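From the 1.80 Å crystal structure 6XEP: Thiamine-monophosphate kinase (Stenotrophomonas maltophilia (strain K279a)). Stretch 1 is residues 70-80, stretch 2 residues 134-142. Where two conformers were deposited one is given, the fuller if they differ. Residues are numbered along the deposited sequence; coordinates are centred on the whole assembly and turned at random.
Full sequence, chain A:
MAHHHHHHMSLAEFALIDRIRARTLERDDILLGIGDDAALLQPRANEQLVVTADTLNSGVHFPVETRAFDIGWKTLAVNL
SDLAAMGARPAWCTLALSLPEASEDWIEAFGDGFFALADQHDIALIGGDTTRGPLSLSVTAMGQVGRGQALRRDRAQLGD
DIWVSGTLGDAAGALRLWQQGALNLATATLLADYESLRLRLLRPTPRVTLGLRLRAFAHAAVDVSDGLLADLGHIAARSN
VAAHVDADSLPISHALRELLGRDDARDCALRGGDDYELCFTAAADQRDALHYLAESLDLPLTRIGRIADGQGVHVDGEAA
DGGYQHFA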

# COMPACT_ATOMS: atom_id res chain seq x y z
N ASP A 70 -13.44 14.68 -1.96
CA ASP A 70 -14.08 13.68 -1.10
C ASP A 70 -13.44 12.31 -1.24
O ASP A 70 -13.37 11.55 -0.27
CB ASP A 70 -15.57 13.65 -1.43
CG ASP A 70 -16.20 15.02 -1.27
OD1 ASP A 70 -15.86 15.69 -0.27
OD2 ASP A 70 -16.99 15.45 -2.14
N ILE A 71 -12.98 11.98 -2.45
CA ILE A 71 -12.24 10.74 -2.63
C ILE A 71 -10.95 10.77 -1.83
O ILE A 71 -10.57 9.78 -1.18
CB ILE A 71 -11.97 10.49 -4.13
CG1 ILE A 71 -13.28 10.32 -4.88
CG2 ILE A 71 -11.12 9.25 -4.31
CD1 ILE A 71 -13.09 10.28 -6.40
N GLY A 72 -10.24 11.90 -1.86
CA GLY A 72 -9.02 12.02 -1.08
C GLY A 72 -9.26 11.89 0.41
O GLY A 72 -8.53 11.17 1.11
N TRP A 73 -10.29 12.56 0.91
CA TRP A 73 -10.63 12.45 2.33
C TRP A 73 -10.99 11.01 2.70
O TRP A 73 -10.42 10.43 3.63
CB TRP A 73 -11.81 13.39 2.63
CG TRP A 73 -12.27 13.41 4.08
CD1 TRP A 73 -12.95 12.42 4.75
CD2 TRP A 73 -12.10 14.48 5.02
NE1 TRP A 73 -13.21 12.82 6.05
CE2 TRP A 73 -12.70 14.07 6.24
CE3 TRP A 73 -11.50 15.74 4.95
CZ2 TRP A 73 -12.71 14.87 7.37
CZ3 TRP A 73 -11.51 16.54 6.09
CH2 TRP A 73 -12.10 16.09 7.28
N LYS A 74 -11.94 10.42 1.97
CA LYS A 74 -12.48 9.14 2.40
C LYS A 74 -11.45 8.03 2.27
O LYS A 74 -11.39 7.14 3.12
CB LYS A 74 -13.76 8.81 1.61
CG LYS A 74 -14.42 7.53 2.13
CD LYS A 74 -15.89 7.43 1.72
CE LYS A 74 -16.53 6.23 2.42
NZ LYS A 74 -17.98 6.08 2.12
N THR A 75 -10.60 8.10 1.23
CA THR A 75 -9.57 7.06 1.08
C THR A 75 -8.69 6.98 2.33
O THR A 75 -8.44 5.90 2.87
CB THR A 75 -8.74 7.34 -0.18
OG1 THR A 75 -9.59 7.24 -1.33
CG2 THR A 75 -7.67 6.28 -0.34
N LEU A 76 -8.28 8.14 2.85
CA LEU A 76 -7.49 8.13 4.08
C LEU A 76 -8.35 7.80 5.30
O LEU A 76 -7.89 7.11 6.22
CB LEU A 76 -6.80 9.47 4.27
CG LEU A 76 -5.98 9.68 5.54
CD1 LEU A 76 -4.83 8.65 5.64
CD2 LEU A 76 -5.43 11.10 5.56
N ALA A 77 -9.59 8.29 5.35
CA ALA A 77 -10.43 8.08 6.52
C ALA A 77 -10.64 6.59 6.81
O ALA A 77 -10.71 6.19 7.98
CB ALA A 77 -11.78 8.77 6.33
N VAL A 78 -10.79 5.77 5.77
CA VAL A 78 -10.97 4.34 5.99
C VAL A 78 -9.79 3.77 6.77
O VAL A 78 -9.96 3.00 7.73
CB VAL A 78 -11.15 3.61 4.64
CG1 VAL A 78 -11.25 2.12 4.88
CG2 VAL A 78 -12.40 4.13 3.96
N ASN A 79 -8.57 4.14 6.38
CA ASN A 79 -7.38 3.61 7.04
C ASN A 79 -7.23 4.14 8.45
O ASN A 79 -6.82 3.41 9.37
CB ASN A 79 -6.15 3.96 6.22
CG ASN A 79 -6.05 3.13 4.98
OD1 ASN A 79 -6.64 3.46 3.95
ND2 ASN A 79 -5.33 2.02 5.07
N LEU A 80 -7.51 5.43 8.64
CA LEU A 80 -7.42 6.00 9.97
C LEU A 80 -8.44 5.38 10.91
O LEU A 80 -8.17 5.21 12.10
CB LEU A 80 -7.60 7.51 9.91
CG LEU A 80 -6.46 8.29 9.26
CD1 LEU A 80 -6.78 9.79 9.23
CD2 LEU A 80 -5.14 8.02 10.01
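Stretch 2 134-142: PLSLSVTAM

Stretch 2 is a β-strand from Ser136 to Met142, continuing beyond the stretch, with Pro134 and Leu135 leading into it; its phi/psi values lie near -120/130 from Leu137 onward. It runs in broadly the same direction as helix 70-80: the N-to-C directions differ by 40° (signed crossing angle -40°), and the axes approach to 8.5 Å. Thr75 CA is 6.9 Å from Leu137 CA and, about equally near, 7.0 Å from Val139 CA; Asn79 CA is 6.2 Å from Ala141 CA. The strand covers 12.8 Å from Leu137 CA to Ala141 CA, against 7.2 Å from Thr75 CA to Asn79 CA in the helix.

Within the strand, the CA-to-CB bonds of Leu137, Val139 and Ala141 point toward the helix and those of Ser138 and Thr140 away; Leu135, just before the strand, also points toward it. The helix answers with Ile71, Thr75 and Asn79, spaced four apart and therefore on one face.

The two stretches together bury 384 Å², and most of the close residue pairs are carbon to carbon. Ile71 CG2 lies 3.6 Å from Leu137 CD1, and Ile71 CD1 more loosely, 4.4 Å, from Leu135 CD2. Thr75 touches both its neighbours, OG1 at 3.8 Å from Leu137 CB and CG2 at 3.4 Å from Val139 CG2, while Asn79 CB rests 3.8 Å from Ala141 CB.

Polar contact is sparse. Asn79 ND2 donates to Val139 O at 3.2 Å, a weak hydrogen bond given its 128° angle. Thr75 OG1 instead bonds within the helix, to Ile71 O at 2.7 Å.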

# COMPACT_ATOMS: atom_id res chain seq x y z
N PRO A 134 -7.71 2.03 -14.44
CA PRO A 134 -9.01 2.40 -13.87
C PRO A 134 -8.83 3.04 -12.50
O PRO A 134 -7.97 2.64 -11.72
CB PRO A 134 -9.74 1.06 -13.77
CG PRO A 134 -9.11 0.21 -14.77
CD PRO A 134 -7.69 0.65 -14.96
N LEU A 135 -9.64 4.07 -12.22
CA LEU A 135 -9.47 4.87 -11.03
C LEU A 135 -9.53 4.00 -9.77
O LEU A 135 -10.56 3.40 -9.47
CB LEU A 135 -10.52 5.98 -10.98
CG LEU A 135 -10.48 6.91 -9.77
CD1 LEU A 135 -9.14 7.63 -9.67
CD2 LEU A 135 -11.64 7.91 -9.83
N SER A 136 -8.41 3.94 -9.06
CA SER A 136 -8.27 3.09 -7.88
C SER A 136 -7.25 3.75 -6.97
O SER A 136 -6.19 4.19 -7.44
CB SER A 136 -7.82 1.68 -8.26
OG SER A 136 -7.65 0.86 -7.10
N LEU A 137 -7.58 3.83 -5.70
CA LEU A 137 -6.76 4.50 -4.70
C LEU A 137 -6.47 3.51 -3.60
O LEU A 137 -7.39 3.03 -2.92
CB LEU A 137 -7.49 5.74 -4.15
CG LEU A 137 -7.98 6.62 -5.31
CD1 LEU A 137 -9.42 6.40 -5.75
CD2 LEU A 137 -7.79 8.00 -4.99
N SER A 138 -5.20 3.18 -3.42
CA SER A 138 -4.79 2.22 -2.40
C SER A 138 -3.90 2.94 -1.40
O SER A 138 -2.86 3.49 -1.78
CB SER A 138 -4.05 1.04 -3.02
OG SER A 138 -3.96 -0.04 -2.10
N VAL A 139 -4.29 2.93 -0.13
CA VAL A 139 -3.53 3.61 0.91
C VAL A 139 -3.06 2.58 1.92
O VAL A 139 -3.81 1.67 2.30
CB VAL A 139 -4.33 4.72 1.61
CG1 VAL A 139 -3.62 5.17 2.90
CG2 VAL A 139 -4.46 5.91 0.71
N THR A 140 -1.80 2.69 2.31
CA THR A 140 -1.25 1.91 3.40
C THR A 140 -0.93 2.90 4.49
O THR A 140 -0.22 3.88 4.24
CB THR A 140 0.00 1.16 2.96
OG1 THR A 140 -0.34 0.29 1.88
CG2 THR A 140 0.53 0.30 4.09
N ALA A 141 -1.46 2.67 5.69
CA ALA A 141 -1.22 3.56 6.81
C ALA A 141 -0.50 2.81 7.92
O ALA A 141 -0.85 1.67 8.26
CB ALA A 141 -2.52 4.15 7.33
N MET A 142 0.52 3.45 8.49
CA MET A 142 1.35 2.87 9.54
C MET A 142 1.12 3.65 10.82
O MET A 142 1.26 4.87 10.82
CB MET A 142 2.83 2.91 9.16
CG MET A 142 3.28 1.88 8.14
SD MET A 142 4.28 2.61 6.84
CE MET A 142 3.02 3.57 6.04